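Local coordinates for phosphate transport system protein phoU (Streptococcus pneumoniae, PDB 2I0M), which probably takes part in regulating phosphate uptake, as a zinc-binding homodimer of the PhoU family, at residues D152-D156 against L190-D195; L162-I167 against Y183-I187. One frame throughout, in Å; residues are numbered along the deposited sequence.

Contact 1 of 2, residues D152-D156 against L190-D195. With ZN (zinc ion), chain B.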
ATOM      1  N   ASP A 152      -6.310  -8.261 -10.566  1.00 49.47           N
ATOM      2  CA  ASP A 152      -5.319  -8.424  -9.501  1.00 49.33           C
ATOM      3  C   ASP A 152      -5.277  -9.843  -8.935  1.00 49.48           C
ATOM      4  O   ASP A 152      -4.212 -10.293  -8.508  1.00 49.51           O
ATOM      5  CB  ASP A 152      -5.548  -7.406  -8.380  1.00 49.54           C
ATOM      6  CG  ASP A 152      -4.361  -7.289  -7.438  1.00 49.25           C
ATOM      7  OD1 ASP A 152      -3.227  -7.050  -7.895  1.00 46.84           O
ATOM      8  OD2 ASP A 152      -4.575  -7.435  -6.223  1.00 50.82           O
ATOM      9  N   GLU A 153      -6.419 -10.541  -8.927  1.00 49.45           N
ATOM     10  CA  GLU A 153      -6.453 -11.980  -8.615  1.00 49.91           C
ATOM     11  C   GLU A 153      -5.363 -12.723  -9.388  1.00 49.21           C
ATOM     12  O   GLU A 153      -4.603 -13.484  -8.804  1.00 49.30           O
ATOM     13  CB  GLU A 153      -7.837 -12.607  -8.905  1.00 49.76           C
ATOM     14  CG  GLU A 153      -8.131 -13.896  -8.090  1.00 51.04           C
ATOM     15  CD  GLU A 153      -9.383 -14.683  -8.552  1.00 51.97           C
ATOM     16  OE1 GLU A 153     -10.205 -14.161  -9.344  1.00 55.61           O
ATOM     17  OE2 GLU A 153      -9.553 -15.845  -8.114  1.00 53.71           O
ATOM     18  N   GLN A 154      -5.273 -12.470 -10.694  1.00 48.83           N
ATOM     19  CA  GLN A 154      -4.263 -13.111 -11.545  1.00 48.64           C
ATOM     20  C   GLN A 154      -2.816 -12.759 -11.168  1.00 47.75           C
ATOM     21  O   GLN A 154      -1.935 -13.631 -11.190  1.00 47.49           O
ATOM     22  CB  GLN A 154      -4.511 -12.812 -13.026  1.00 48.71           C
ATOM     23  CG  GLN A 154      -5.617 -13.638 -13.644  1.00 51.09           C
ATOM     24  CD  GLN A 154      -6.949 -12.907 -13.679  1.00 54.59           C
ATOM     25  OE1 GLN A 154      -7.836 -13.167 -12.854  1.00 55.60           O
ATOM     26  NE2 GLN A 154      -7.103 -11.989 -14.646  1.00 54.51           N
ATOM     27  N   ILE A 155      -2.577 -11.489 -10.846  1.00 46.69           N
ATOM     28  CA  ILE A 155      -1.258 -11.047 -10.401  1.00 46.00           C
ATOM     29  C   ILE A 155      -0.826 -11.719  -9.096  1.00 46.10           C
ATOM     30  O   ILE A 155       0.339 -12.112  -8.956  1.00 45.98           O
ATOM     31  CB  ILE A 155      -1.135  -9.507 -10.409  1.00 46.11           C
ATOM     32  CG1 ILE A 155      -0.689  -9.078 -11.817  1.00 46.52           C
ATOM     33  CG2 ILE A 155      -0.109  -9.010  -9.401  1.00 45.45           C
ATOM     34  CD1 ILE A 155      -1.139  -7.765 -12.201  1.00 45.21           C
ATOM     35  N   ASP A 156      -1.776 -11.884  -8.174  1.00 45.58           N
ATOM     36  CA  ASP A 156      -1.562 -12.655  -6.959  1.00 45.29           C
ATOM     37  C   ASP A 156      -1.162 -14.101  -7.261  1.00 44.86           C
ATOM     38  O   ASP A 156      -0.255 -14.640  -6.630  1.00 44.64           O
ATOM     39  CB  ASP A 156      -2.809 -12.605  -6.068  1.00 45.28           C
ATOM     40  CG  ASP A 156      -2.954 -11.274  -5.334  1.00 46.27           C
ATOM     41  OD1 ASP A 156      -4.026 -11.037  -4.719  1.00 47.25           O
ATOM     42  OD2 ASP A 156      -1.996 -10.463  -5.372  1.00 45.59           O
ATOM     43  N   LEU A 190       5.986  -5.766  -8.155  1.00 40.02           N
ATOM     44  CA  LEU A 190       4.918  -5.854  -9.140  1.00 40.00           C
ATOM     45  C   LEU A 190       3.594  -6.130  -8.466  1.00 40.66           C
ATOM     46  O   LEU A 190       2.568  -5.563  -8.848  1.00 40.75           O
ATOM     47  CB  LEU A 190       5.202  -6.964 -10.165  1.00 39.90           C
ATOM     48  CG  LEU A 190       6.102  -6.635 -11.354  1.00 38.83           C
ATOM     49  CD1 LEU A 190       6.401  -7.875 -12.182  1.00 37.05           C
ATOM     50  CD2 LEU A 190       5.445  -5.557 -12.209  1.00 38.89           C
ATOM     51  N   GLU A 191       3.613  -7.014  -7.471  1.00 41.17           N
ATOM     52  CA  GLU A 191       2.405  -7.354  -6.752  1.00 41.99           C
ATOM     53  C   GLU A 191       1.844  -6.100  -6.042  1.00 42.82           C
ATOM     54  O   GLU A 191       0.643  -5.855  -6.125  1.00 43.29           O
ATOM     55  CB  GLU A 191       2.655  -8.531  -5.792  1.00 42.06           C
ATOM     56  CG  GLU A 191       1.388  -9.199  -5.237  1.00 43.12           C
ATOM     57  CD  GLU A 191       0.683  -8.368  -4.158  1.00 43.58           C
ATOM     58  OE1 GLU A 191       1.370  -7.617  -3.432  1.00 43.45           O
ATOM     59  OE2 GLU A 191      -0.559  -8.471  -4.039  1.00 44.05           O
ATOM     60  N   ARG A 192       2.712  -5.318  -5.382  1.00 43.55           N
ATOM     61  CA  ARG A 192       2.340  -4.032  -4.752  1.00 44.73           C
ATOM     62  C   ARG A 192       1.847  -2.977  -5.741  1.00 44.40           C
ATOM     63  O   ARG A 192       0.819  -2.338  -5.505  1.00 44.76           O
ATOM     64  CB  ARG A 192       3.500  -3.429  -3.947  1.00 45.34           C
ATOM     65  CG  ARG A 192       3.993  -4.258  -2.809  1.00 48.83           C
ATOM     66  CD  ARG A 192       2.972  -4.342  -1.707  1.00 57.55           C
ATOM     67  NE  ARG A 192       3.059  -3.197  -0.797  1.00 62.80           N
ATOM     68  CZ  ARG A 192       2.345  -2.088  -0.933  1.00 65.87           C
ATOM     69  NH1 ARG A 192       1.469  -1.972  -1.931  1.00 69.29           N
ATOM     70  NH2 ARG A 192       2.487  -1.107  -0.062  1.00 67.84           N
ATOM     71  N   PHE A 193       2.597  -2.786  -6.825  1.00 44.20           N
ATOM     72  CA  PHE A 193       2.192  -1.949  -7.962  1.00 43.90           C
ATOM     73  C   PHE A 193       0.740  -2.191  -8.338  1.00 44.00           C
ATOM     74  O   PHE A 193      -0.052  -1.257  -8.415  1.00 43.68           O
ATOM     75  CB  PHE A 193       3.098  -2.258  -9.161  1.00 43.68           C
ATOM     76  CG  PHE A 193       2.890  -1.377 -10.354  1.00 42.96           C
ATOM     77  CD1 PHE A 193       3.514  -0.137 -10.442  1.00 43.71           C
ATOM     78  CD2 PHE A 193       2.134  -1.819 -11.432  1.00 44.07           C
ATOM     79  CE1 PHE A 193       3.355   0.670 -11.585  1.00 43.20           C
ATOM     80  CE2 PHE A 193       1.963  -1.019 -12.573  1.00 44.93           C
ATOM     81  CZ  PHE A 193       2.578   0.226 -12.644  1.00 43.93           C
ATOM     82  N   ALA A 194       0.398  -3.459  -8.541  1.00 44.39           N
ATOM     83  CA  ALA A 194      -0.940  -3.854  -8.968  1.00 44.85           C
ATOM     84  C   ALA A 194      -1.997  -3.662  -7.878  1.00 44.90           C
ATOM     85  O   ALA A 194      -3.138  -3.316  -8.165  1.00 45.49           O
ATOM     86  CB  ALA A 194      -0.933  -5.293  -9.482  1.00 44.53           C
ATOM     87  N   ASP A 195      -1.612  -3.878  -6.631  1.00 45.09           N
ATOM     88  CA  ASP A 195      -2.472  -3.592  -5.504  1.00 44.88           C
ATOM     89  C   ASP A 195      -2.881  -2.113  -5.446  1.00 43.43           C
ATOM     90  O   ASP A 195      -4.057  -1.808  -5.238  1.00 42.44           O
ATOM     91  CB  ASP A 195      -1.779  -3.994  -4.202  1.00 46.32           C
ATOM     92  CG  ASP A 195      -2.058  -5.425  -3.800  1.00 50.91           C
ATOM     93  OD1 ASP A 195      -3.029  -6.027  -4.321  1.00 56.63           O
ATOM     94  OD2 ASP A 195      -1.312  -5.957  -2.928  1.00 57.07           O
TER
HETATM   95 ZN    ZN B 217      -2.219  -8.280  -5.116  1.00 57.88          ZN
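Two antiparallel helix segments, their N-to-C directions 166° apart and their axes 9.8 Å apart, are joined here by a zinc ion. D156 is an m rotamer whose OD2 lies 2.2 Å from ZN; across the gap E191, with chi1 t and chi2 m, bends its side chain so that OE2 comes to 2.0 Å from ZN. D195, also m at chi1, adds OD1 at 2.5 Å from ZN. D152, a t rotamer, is the fourth residue of the site, its OD2 a longer 2.7 Å from ZN. Each helix thus gives two acidic residues spaced i, i+4, one turn apart on the same face, and E191 to D195 is the ExxxD metal motif of PhoU proteins. On the buried side of the metal, I155 (m, t) carries CD1 to 3.7 Å from CB of A194, while CB of A194 sits 3.3 Å from OD1 of D152; M129 of helix 117-136 backs I155. D195 also packs on R192 of the second subunit. OD2 of D156 and OE2 of E191 are 2.8 Å apart, as are OD2 of D152 and OD1 of D195: such crowding of carboxylates implies that the cation pays for their mutual repulsion and crosslinks the helices.

Contact 2 of 2, residues L162-I167 against Y183-I187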
ATOM      1  N   LEU A 162       5.308 -17.769  -8.664  1.00 39.97           N
ATOM      2  CA  LEU A 162       6.704 -17.386  -8.832  1.00 39.95           C
ATOM      3  C   LEU A 162       7.492 -17.446  -7.516  1.00 40.56           C
ATOM      4  O   LEU A 162       8.682 -17.744  -7.530  1.00 40.56           O
ATOM      5  CB  LEU A 162       6.832 -16.032  -9.530  1.00 39.42           C
ATOM      6  CG  LEU A 162       6.694 -16.095 -11.060  1.00 38.75           C
ATOM      7  CD1 LEU A 162       6.147 -14.810 -11.642  1.00 36.29           C
ATOM      8  CD2 LEU A 162       8.033 -16.454 -11.731  1.00 38.46           C
ATOM      9  N   SER A 163       6.825 -17.193  -6.387  1.00 40.94           N
ATOM     10  CA  SER A 163       7.465 -17.313  -5.081  1.00 41.82           C
ATOM     11  C   SER A 163       7.810 -18.761  -4.764  1.00 42.17           C
ATOM     12  O   SER A 163       8.943 -19.058  -4.386  1.00 42.28           O
ATOM     13  CB  SER A 163       6.581 -16.730  -3.980  1.00 42.11           C
ATOM     14  OG  SER A 163       6.352 -15.357  -4.212  1.00 42.74           O
ATOM     15  N   LYS A 164       6.829 -19.652  -4.925  1.00 42.60           N
ATOM     16  CA  LYS A 164       7.018 -21.088  -4.738  1.00 42.97           C
ATOM     17  C   LYS A 164       8.166 -21.604  -5.601  1.00 43.22           C
ATOM     18  O   LYS A 164       8.993 -22.392  -5.135  1.00 43.03           O
ATOM     19  CB  LYS A 164       5.737 -21.852  -5.081  1.00 42.90           C
ATOM     20  CG  LYS A 164       4.647 -21.782  -4.028  1.00 43.26           C
ATOM     21  CD  LYS A 164       3.492 -22.719  -4.386  1.00 43.72           C
ATOM     22  CE  LYS A 164       2.574 -22.997  -3.183  1.00 44.73           C
ATOM     23  NZ  LYS A 164       1.698 -21.836  -2.796  1.00 44.42           N
ATOM     24  N   GLU A 165       8.213 -21.150  -6.856  1.00 43.44           N
ATOM     25  CA  GLU A 165       9.256 -21.571  -7.790  1.00 43.85           C
ATOM     26  C   GLU A 165      10.634 -21.075  -7.362  1.00 43.74           C
ATOM     27  O   GLU A 165      11.577 -21.863  -7.287  1.00 43.89           O
ATOM     28  CB  GLU A 165       8.932 -21.103  -9.213  1.00 43.79           C
ATOM     29  CG  GLU A 165      10.048 -21.307 -10.234  1.00 44.20           C
ATOM     30  CD  GLU A 165       9.860 -20.447 -11.481  1.00 44.91           C
ATOM     31  OE1 GLU A 165       8.840 -19.723 -11.567  1.00 46.53           O
ATOM     32  OE2 GLU A 165      10.728 -20.495 -12.379  1.00 45.60           O
ATOM     33  N   ILE A 166      10.744 -19.780  -7.065  1.00 43.77           N
ATOM     34  CA  ILE A 166      12.049 -19.172  -6.788  1.00 43.90           C
ATOM     35  C   ILE A 166      12.730 -19.753  -5.544  1.00 44.22           C
ATOM     36  O   ILE A 166      13.898 -20.124  -5.602  1.00 43.68           O
ATOM     37  CB  ILE A 166      11.995 -17.615  -6.738  1.00 43.80           C
ATOM     38  CG1 ILE A 166      11.421 -17.050  -8.039  1.00 43.78           C
ATOM     39  CG2 ILE A 166      13.388 -17.032  -6.515  1.00 43.72           C
ATOM     40  CD1 ILE A 166      11.144 -15.555  -8.011  1.00 43.59           C
ATOM     41  N   ILE A 167      12.003 -19.829  -4.428  1.00 44.98           N
ATOM     42  CA  ILE A 167      12.576 -20.385  -3.201  1.00 45.89           C
ATOM     43  C   ILE A 167      12.708 -21.901  -3.320  1.00 46.48           C
ATOM     44  O   ILE A 167      13.596 -22.499  -2.716  1.00 46.30           O
ATOM     45  CB  ILE A 167      11.779 -20.032  -1.918  1.00 45.80           C
ATOM     46  CG1 ILE A 167      10.426 -20.737  -1.912  1.00 46.17           C
ATOM     47  CG2 ILE A 167      11.618 -18.521  -1.759  1.00 46.13           C
ATOM     48  CD1 ILE A 167      10.133 -21.483  -0.626  0.50 45.45           C
ATOM     49  N   TYR A 183      14.929 -11.505  -7.371  1.00 43.61           N
ATOM     50  CA  TYR A 183      13.681 -11.847  -8.056  1.00 43.03           C
ATOM     51  C   TYR A 183      12.475 -11.972  -7.117  1.00 42.56           C
ATOM     52  O   TYR A 183      11.334 -11.803  -7.548  1.00 43.04           O
ATOM     53  CB  TYR A 183      13.839 -13.110  -8.899  1.00 43.21           C
ATOM     54  CG  TYR A 183      14.531 -12.860 -10.213  1.00 43.97           C
ATOM     55  CD1 TYR A 183      13.820 -12.393 -11.313  1.00 44.19           C
ATOM     56  CD2 TYR A 183      15.900 -13.092 -10.364  1.00 44.48           C
ATOM     57  CE1 TYR A 183      14.447 -12.165 -12.531  1.00 44.68           C
ATOM     58  CE2 TYR A 183      16.537 -12.859 -11.574  1.00 44.41           C
ATOM     59  CZ  TYR A 183      15.804 -12.394 -12.654  1.00 44.40           C
ATOM     60  OH  TYR A 183      16.425 -12.156 -13.859  1.00 45.08           O
ATOM     61  N   LEU A 184      12.717 -12.263  -5.841  1.00 41.74           N
ATOM     62  CA  LEU A 184      11.643 -12.201  -4.855  1.00 41.14           C
ATOM     63  C   LEU A 184      11.173 -10.758  -4.677  1.00 40.62           C
ATOM     64  O   LEU A 184       9.968 -10.502  -4.707  1.00 40.46           O
ATOM     65  CB  LEU A 184      12.040 -12.832  -3.507  1.00 40.92           C
ATOM     66  CG  LEU A 184      12.127 -14.367  -3.439  1.00 40.93           C
ATOM     67  CD1 LEU A 184      12.534 -14.839  -2.042  1.00 39.32           C
ATOM     68  CD2 LEU A 184      10.829 -15.059  -3.879  1.00 40.23           C
ATOM     69  N   TYR A 185      12.118  -9.825  -4.522  1.00 40.21           N
ATOM     70  CA  TYR A 185      11.784  -8.401  -4.394  1.00 39.98           C
ATOM     71  C   TYR A 185      11.026  -7.916  -5.614  1.00 39.77           C
ATOM     72  O   TYR A 185       9.986  -7.279  -5.473  1.00 40.05           O
ATOM     73  CB  TYR A 185      13.027  -7.534  -4.209  1.00 40.27           C
ATOM     74  CG  TYR A 185      13.865  -7.865  -2.996  1.00 41.62           C
ATOM     75  CD1 TYR A 185      13.284  -8.376  -1.827  1.00 41.55           C
ATOM     76  CD2 TYR A 185      15.238  -7.627  -2.998  1.00 41.34           C
ATOM     77  CE1 TYR A 185      14.055  -8.665  -0.718  1.00 42.45           C
ATOM     78  CE2 TYR A 185      16.018  -7.915  -1.890  1.00 41.44           C
ATOM     79  CZ  TYR A 185      15.423  -8.428  -0.753  1.00 42.23           C
ATOM     80  OH  TYR A 185      16.198  -8.720   0.353  1.00 42.76           O
ATOM     81  N   ILE A 186      11.538  -8.243  -6.805  1.00 39.02           N
ATOM     82  CA  ILE A 186      10.939  -7.815  -8.060  1.00 38.59           C
ATOM     83  C   ILE A 186       9.465  -8.196  -8.139  1.00 38.60           C
ATOM     84  O   ILE A 186       8.618  -7.361  -8.477  1.00 38.43           O
ATOM     85  CB  ILE A 186      11.715  -8.368  -9.293  1.00 38.64           C
ATOM     86  CG1 ILE A 186      13.026  -7.604  -9.465  1.00 38.26           C
ATOM     87  CG2 ILE A 186      10.857  -8.280 -10.560  1.00 37.75           C
ATOM     88  CD1 ILE A 186      14.091  -8.348 -10.231  1.00 40.47           C
ATOM     89  N   ILE A 187       9.155  -9.450  -7.828  1.00 38.77           N
ATOM     90  CA  ILE A 187       7.771  -9.903  -7.931  1.00 39.34           C
ATOM     91  C   ILE A 187       6.899  -9.285  -6.837  1.00 39.55           C
ATOM     92  O   ILE A 187       5.716  -9.059  -7.056  1.00 39.39           O
ATOM     93  CB  ILE A 187       7.623 -11.458  -8.026  1.00 39.26           C
ATOM     94  CG1 ILE A 187       8.071 -12.158  -6.744  1.00 39.82           C
ATOM     95  CG2 ILE A 187       8.384 -11.971  -9.238  1.00 38.76           C
ATOM     96  CD1 ILE A 187       7.507 -13.562  -6.581  1.00 39.37           C
TER
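This is apolar helix-to-helix packing inside the all-helical PhoU fold, between the C-terminal part of helix 152-168 and an early part of helix 177-209, which run antiparallel at 174° with axes 10.2 Å apart. I166 points squarely across: its CD1 meets CB of Y183 at 3.7 Å and its CB lies 4.0 Å from CD2 of L184. L184 swings its tip across the gap, and its CD1 also reaches CG2 of I167 at 3.8 Å. One turn on, I187 extends CD1 to 3.9 Å from CB of L162 and 3.2 Å from OG of S163, a tight van der Waals contact with a methyl group; the hydroxyl has its polar partner in its own helix, O of Y159. M122 of helix 117-136 covers L162 and I187, and I167 packs on I167 of the second subunit. With branched aliphatic side chains doing most of the work and S163 satisfied locally, the two helices are held here by shape and hydrophobic burial rather than by directional bonds.

Contacts 1 and 2 are two levels of one helix pair, 152-168 with 177-209, their centres about 14 Å apart. Contact 2 is nested inside the loop closed by contact 1: it lies nearer the connection between the two helices, while 152-156 and 190-195 meet deeper; the centre of contact 1 is about 9 Å from the centre of the chain, that of contact 2 about 19 Å. The chemistry changes along the seam, from aliphatic packing to four carboxylates around zinc, with the side chain of I187 about 11 Å from that ion. Helix 117-136 flanks both levels through M122, which also touches L190. Both touch the second subunit, so this helix pair contributes to the homodimer interface.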